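FAD:protein FMN transferase (Pseudomonas stutzeri ATCC 14405 = CCUG 16156, PDB 5MGY) probably transfers the FMN moiety of FAD, with magnesium as cofactor, onto a threonine side chain of target proteins, releasing AMP. Local coordinates at residues Gln135-Ile140 with Cys146-Leu151; Leu49-Ser54 with Asp59-Arg64. All coordinates share one frame; numbering follows the deposited sequence.

Coming from the N terminus, the chain reaches contact 2 first: helix 35-53 ends, a short loop turns back, and helix 61-67 starts against the C-terminal end of the first helix. Contact 1 comes later and opens only after contact 2 has closed, so the two follow in series and neither nests nor crosses. Contact 1 closes the beta hairpin of strands 138-141 and 144-147, part of a three-stranded sheet completed by strand 73-75. Their centres lie about 17 Å apart and they do not touch. Helix 78-93 ties them together, since Leu-53 of contact 2 and Leu-138 of contact 1 both pack on it.

Contact 1: Gln135-Ile140 with Cys146-Leu151; sequences QQHLSI and CKAVAL
Strand residues Leu-138 and Ser-139 run antiparallel to Lys-147 and Cys-146: Ser-139 and Cys-146 form a hydrogen-bonded pair, with Cys-146 N to Ser-139 O at 2.7 Å, and Leu-138 and Lys-147 the non-hydrogen-bonded pair beside it. Where the strands end, Ala-148 N donates to His-137 O at 3.0 Å, adding one more backbone bond just past the paired strands. The His-137 ring reaches toward Ala-148 and Val-149. Val-149 sets its CG1 methyl over the ring centre, 3.5 Å from the centroid and only 6° off the normal, a CH-pi contact, while Gln-136 CG covers the opposite face. With CG anti to its own carbonyl carbon (chi1 -68°), the His-137 side chain comes to Val-149, and the two cross at about a right angle. Replacing His-137 by an alanine would probably leave Val-149 CG1 without the ring face it packs on and open a gap between the two segments there. On the side of the sheet that bears Leu-138, Leu-151 CD1 meets Leu-138 CB at 3.8 Å. Lys-147 leads its chain away from the hairpin, and NZ is gripped by Leu-151 O at 2.9 Å and by the carbonyls of Phe-65 and Leu-68. On the other side Ser-139 OG rests 3.5 Å from Cys-146 CB. Backbone bonds thus set the hairpin's register, while the Cys-146 to Cys-73 disulfide fastens it covalently to strand 73-75.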
loop_
_atom_site.group_PDB
_atom_site.type_symbol
_atom_site.label_atom_id
_atom_site.label_comp_id
_atom_site.label_asym_id
_atom_site.label_seq_id
_atom_site.Cartn_x
_atom_site.Cartn_y
_atom_site.Cartn_z
ATOM N N GLN A 135 -11.330 2.834 13.846
ATOM C CA GLN A 135 -10.113 2.176 14.422
ATOM C C GLN A 135 -10.066 2.100 15.924
ATOM O O GLN A 135 -9.575 1.143 16.488
ATOM C CB GLN A 135 -8.858 2.944 13.927
ATOM C CG GLN A 135 -7.498 2.282 14.152
ATOM C CD GLN A 135 -6.980 1.498 12.916
ATOM O OE1 GLN A 135 -6.938 2.034 11.773
ATOM N NE2 GLN A 135 -6.562 0.203 13.147
ATOM N N GLN A 136 -10.550 3.125 16.591
ATOM C CA GLN A 136 -10.565 3.132 18.073
ATOM C C GLN A 136 -11.383 2.010 18.667
ATOM O O GLN A 136 -11.160 1.638 19.840
ATOM C CB GLN A 136 -11.076 4.470 18.653
ATOM C CG GLN A 136 -12.546 4.816 18.498
ATOM C CD GLN A 136 -12.918 5.416 17.155
ATOM O OE1 GLN A 136 -12.153 5.385 16.191
ATOM N NE2 GLN A 136 -14.128 5.967 17.081
ATOM N N HIS A 137 -12.364 1.520 17.895
ATOM C CA HIS A 137 -13.193 0.390 18.287
ATOM C C HIS A 137 -12.578 -1.022 18.081
ATOM O O HIS A 137 -13.202 -2.036 18.428
ATOM C CB HIS A 137 -14.501 0.505 17.535
ATOM C CG HIS A 137 -15.324 1.664 17.977
ATOM N ND1 HIS A 137 -15.788 2.626 17.104
ATOM C CD2 HIS A 137 -15.750 2.023 19.209
ATOM C CE1 HIS A 137 -16.478 3.520 17.780
ATOM N NE2 HIS A 137 -16.469 3.174 19.053
ATOM N N LEU A 138 -11.363 -1.078 17.541
ATOM C CA LEU A 138 -10.689 -2.310 17.242
ATOM C C LEU A 138 -9.603 -2.486 18.259
ATOM O O LEU A 138 -8.866 -1.557 18.543
ATOM C CB LEU A 138 -10.092 -2.185 15.867
ATOM C CG LEU A 138 -9.431 -3.344 15.179
ATOM C CD1 LEU A 138 -10.476 -4.408 15.013
ATOM C CD2 LEU A 138 -8.916 -2.913 13.828
ATOM N N SER A 139 -9.513 -3.661 18.849
ATOM C CA SER A 139 -8.446 -3.927 19.816
ATOM C C SER A 139 -7.965 -5.375 19.767
ATOM O O SER A 139 -8.647 -6.293 19.273
ATOM C CB SER A 139 -8.883 -3.562 21.221
ATOM O OG SER A 139 -10.057 -4.257 21.608
ATOM N N ILE A 140 -6.751 -5.579 20.271
ATOM C CA ILE A 140 -6.102 -6.897 20.227
ATOM C C ILE A 140 -6.039 -7.383 21.653
ATOM O O ILE A 140 -5.676 -6.656 22.538
ATOM C CB ILE A 140 -4.695 -6.787 19.651
ATOM C CG1 ILE A 140 -4.758 -6.750 18.153
ATOM C CG2 ILE A 140 -3.843 -7.951 20.057
ATOM C CD1 ILE A 140 -3.503 -6.127 17.545
ATOM N N CYS A 146 -10.777 -7.818 18.841
ATOM C CA CYS A 146 -12.060 -7.447 19.394
ATOM C C CYS A 146 -12.649 -6.284 18.648
ATOM O O CYS A 146 -11.924 -5.413 18.145
ATOM C CB CYS A 146 -11.917 -7.140 20.852
ATOM S SG CYS A 146 -11.291 -8.610 21.672
ATOM N N LYS A 147 -13.976 -6.274 18.558
ATOM C CA LYS A 147 -14.649 -5.153 17.966
ATOM C C LYS A 147 -15.815 -4.669 18.795
ATOM O O LYS A 147 -16.702 -5.461 19.112
ATOM C CB LYS A 147 -15.071 -5.471 16.543
ATOM C CG LYS A 147 -16.159 -6.495 16.360
ATOM C CD LYS A 147 -16.054 -7.009 14.946
ATOM C CE LYS A 147 -17.380 -7.246 14.312
ATOM N NZ LYS A 147 -17.221 -7.668 12.903
ATOM N N ALA A 148 -15.815 -3.363 19.116
ATOM C CA ALA A 148 -16.858 -2.750 19.922
ATOM C C ALA A 148 -18.097 -2.306 19.150
ATOM O O ALA A 148 -19.131 -2.102 19.756
ATOM C CB ALA A 148 -16.307 -1.600 20.659
ATOM N N VAL A 149 -17.986 -2.144 17.832
ATOM C CA VAL A 149 -19.101 -1.890 16.934
ATOM C C VAL A 149 -19.036 -2.927 15.807
ATOM O O VAL A 149 -18.060 -3.618 15.710
ATOM C CB VAL A 149 -19.032 -0.430 16.330
ATOM C CG1 VAL A 149 -18.793 0.655 17.393
ATOM C CG2 VAL A 149 -17.995 -0.314 15.236
ATOM N N ALA A 150 -20.014 -2.991 14.910
ATOM C CA ALA A 150 -19.977 -3.996 13.799
ATOM C C ALA A 150 -18.968 -3.659 12.731
ATOM O O ALA A 150 -19.368 -3.461 11.572
ATOM C CB ALA A 150 -21.361 -4.197 13.127
ATOM N N LEU A 151 -17.691 -3.668 13.106
ATOM C CA LEU A 151 -16.581 -3.335 12.174
ATOM C C LEU A 151 -16.401 -4.292 11.007
ATOM O O LEU A 151 -16.479 -5.527 11.146
ATOM C CB LEU A 151 -15.217 -3.263 12.900
ATOM C CG LEU A 151 -15.016 -2.135 13.934
ATOM C CD1 LEU A 151 -13.632 -2.209 14.554
ATOM C CD2 LEU A 151 -15.258 -0.765 13.343
#

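Contact 2: Leu49-Ser54 with Asp59-Arg64; sequences LDKQLS and DSDVER
Ser-60 and Val-62 press against the last turn of helix 35-53, and here the packing is close. Val-62 N donates to Gln-52 O at 2.9 Å, and Asp-61 N reaches Lys-51 O at 3.2 Å. The first amides of helix 61-67 therefore take up carbonyls at the end of the preceding helix. Ser-60 is the N-cap. Its OG, placed between the backbone N and the carbonyl carbon (chi1 73°), accepts the capping bond from Glu-63 N. The same OG hydrogen-bonds to Ser-54 O at 2.7 Å, with the loop carbonyl of Arg-57 also bonded to this oxygen. One hydroxyl thus joins the end of one helix to the start of the next.

Toward solvent the contact is looser and charged, with Lys-51 and Arg-64 partly exposed and Asp-59 exposed, although Asp-61 itself is buried. Lys-51 bends at chi2 (-89°) to bring NZ over Asp-61, a salt bridge of 3.1 Å to OD2 that arrives from above the carboxylate plane; the bond from the same NZ to Asp-59 O is long and weak. Asp-61 OD1 meets Arg-64 NH1 at 2.7 Å, in the guanidinium plane, and Arg-64 NE goes on to Glu-74. Asp-59 turns instead to Arg-57. Held between a lysine and an arginine at a helix N terminus, the Asp-61 carboxylate is likely to stay ionised, so this corner combines a serine N-cap and interhelix backbone bonds with a small salt-bridge network.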
loop_
_atom_site.group_PDB
_atom_site.type_symbol
_atom_site.label_atom_id
_atom_site.label_comp_id
_atom_site.label_asym_id
_atom_site.label_seq_id
_atom_site.Cartn_x
_atom_site.Cartn_y
_atom_site.Cartn_z
ATOM N N LEU A 49 -1.739 -14.716 2.246
ATOM C CA LEU A 49 -2.297 -13.385 2.373
ATOM C C LEU A 49 -3.714 -13.391 1.906
ATOM O O LEU A 49 -4.567 -12.798 2.547
ATOM C CB LEU A 49 -1.506 -12.339 1.606
ATOM C CG LEU A 49 -0.148 -12.006 2.200
ATOM C CD1 LEU A 49 0.730 -11.279 1.209
ATOM C CD2 LEU A 49 -0.269 -11.117 3.372
ATOM N N ASP A 50 -3.971 -14.085 0.815
ATOM C CA ASP A 50 -5.299 -14.124 0.261
ATOM C C ASP A 50 -6.272 -14.853 1.216
ATOM O O ASP A 50 -7.392 -14.460 1.393
ATOM C CB ASP A 50 -5.222 -14.840 -1.045
ATOM C CG ASP A 50 -6.310 -14.428 -2.020
ATOM O OD1 ASP A 50 -6.041 -14.107 -3.111
ATOM O OD2 ASP A 50 -7.491 -14.464 -1.853
ATOM N N LYS A 51 -5.821 -15.915 1.832
ATOM C CA LYS A 51 -6.674 -16.717 2.688
ATOM C C LYS A 51 -6.970 -15.965 3.967
ATOM O O LYS A 51 -8.060 -16.071 4.441
ATOM C CB LYS A 51 -5.992 -18.078 2.998
ATOM C CG LYS A 51 -6.929 -19.167 3.430
ATOM C CD LYS A 51 -7.154 -19.199 4.927
ATOM C CE LYS A 51 -8.402 -20.019 5.240
ATOM N NZ LYS A 51 -8.956 -19.665 6.574
ATOM N N GLN A 52 -5.975 -15.273 4.530
ATOM C CA GLN A 52 -6.109 -14.567 5.805
ATOM C C GLN A 52 -6.835 -13.201 5.599
ATOM O O GLN A 52 -7.767 -12.898 6.329
ATOM C CB GLN A 52 -4.732 -14.413 6.544
ATOM C CG GLN A 52 -4.041 -15.721 6.961
ATOM C CD GLN A 52 -2.873 -15.541 7.934
ATOM O OE1 GLN A 52 -2.945 -14.810 8.892
ATOM N NE2 GLN A 52 -1.810 -16.234 7.705
ATOM N N LEU A 53 -6.485 -12.437 4.566
ATOM C CA LEU A 53 -6.822 -10.978 4.521
ATOM C C LEU A 53 -7.752 -10.504 3.423
ATOM O O LEU A 53 -8.235 -9.424 3.536
ATOM C CB LEU A 53 -5.569 -10.140 4.356
ATOM C CG LEU A 53 -4.339 -10.407 5.206
ATOM C CD1 LEU A 53 -3.189 -9.568 4.703
ATOM C CD2 LEU A 53 -4.634 -10.076 6.640
ATOM N N SER A 54 -7.960 -11.248 2.344
ATOM C CA SER A 54 -8.874 -10.799 1.291
ATOM C C SER A 54 -10.343 -10.811 1.684
ATOM O O SER A 54 -10.895 -11.815 2.066
ATOM C CB SER A 54 -8.775 -11.671 0.078
ATOM O OG SER A 54 -9.613 -11.161 -0.920
ATOM N N ASP A 59 -14.207 -17.393 2.494
ATOM C CA ASP A 59 -13.590 -18.260 3.511
ATOM C C ASP A 59 -12.383 -17.655 4.129
ATOM O O ASP A 59 -11.621 -18.349 4.765
ATOM C CB ASP A 59 -13.281 -19.653 2.976
ATOM C CG ASP A 59 -12.204 -19.648 1.934
ATOM O OD1 ASP A 59 -11.466 -20.670 1.857
ATOM O OD2 ASP A 59 -12.103 -18.633 1.205
ATOM N N SER A 60 -12.235 -16.349 3.992
ATOM C CA SER A 60 -11.116 -15.695 4.583
ATOM C C SER A 60 -11.305 -15.440 6.056
ATOM O O SER A 60 -12.449 -15.304 6.550
ATOM C CB SER A 60 -10.783 -14.407 3.853
ATOM O OG SER A 60 -11.715 -13.419 4.128
ATOM N N ASP A 61 -10.169 -15.344 6.754
ATOM C CA ASP A 61 -10.183 -15.047 8.167
ATOM C C ASP A 61 -10.780 -13.663 8.416
ATOM O O ASP A 61 -11.696 -13.487 9.218
ATOM C CB ASP A 61 -8.802 -15.233 8.737
ATOM C CG ASP A 61 -8.362 -16.689 8.663
ATOM O OD1 ASP A 61 -8.781 -17.505 9.522
ATOM O OD2 ASP A 61 -7.652 -17.052 7.707
ATOM N N VAL A 62 -10.322 -12.683 7.662
ATOM C CA VAL A 62 -10.868 -11.361 7.835
ATOM C C VAL A 62 -12.339 -11.387 7.546
ATOM O O VAL A 62 -13.039 -10.731 8.239
ATOM C CB VAL A 62 -10.158 -10.291 7.003
ATOM C CG1 VAL A 62 -10.345 -10.523 5.532
ATOM C CG2 VAL A 62 -10.704 -8.926 7.297
ATOM N N GLU A 63 -12.835 -12.156 6.579
ATOM C CA GLU A 63 -14.320 -12.206 6.350
ATOM C C GLU A 63 -15.115 -12.902 7.438
ATOM O O GLU A 63 -16.289 -12.551 7.659
ATOM C CB GLU A 63 -14.734 -12.790 4.998
ATOM C CG GLU A 63 -14.600 -11.796 3.836
ATOM C CD GLU A 63 -15.593 -10.630 3.846
ATOM O OE1 GLU A 63 -16.765 -10.872 3.533
ATOM O OE2 GLU A 63 -15.191 -9.470 4.095
ATOM N N ARG A 64 -14.493 -13.872 8.101
ATOM C CA ARG A 64 -15.092 -14.466 9.260
ATOM C C ARG A 64 -15.244 -13.410 10.383
ATOM O O ARG A 64 -16.315 -13.285 10.968
ATOM C CB ARG A 64 -14.246 -15.652 9.702
ATOM C CG ARG A 64 -14.891 -16.513 10.772
ATOM C CD ARG A 64 -13.987 -17.633 11.213
ATOM N NE ARG A 64 -12.964 -17.172 12.185
ATOM C CZ ARG A 64 -11.652 -17.133 11.971
ATOM N NH1 ARG A 64 -11.169 -17.510 10.783
ATOM N NH2 ARG A 64 -10.834 -16.699 12.943
#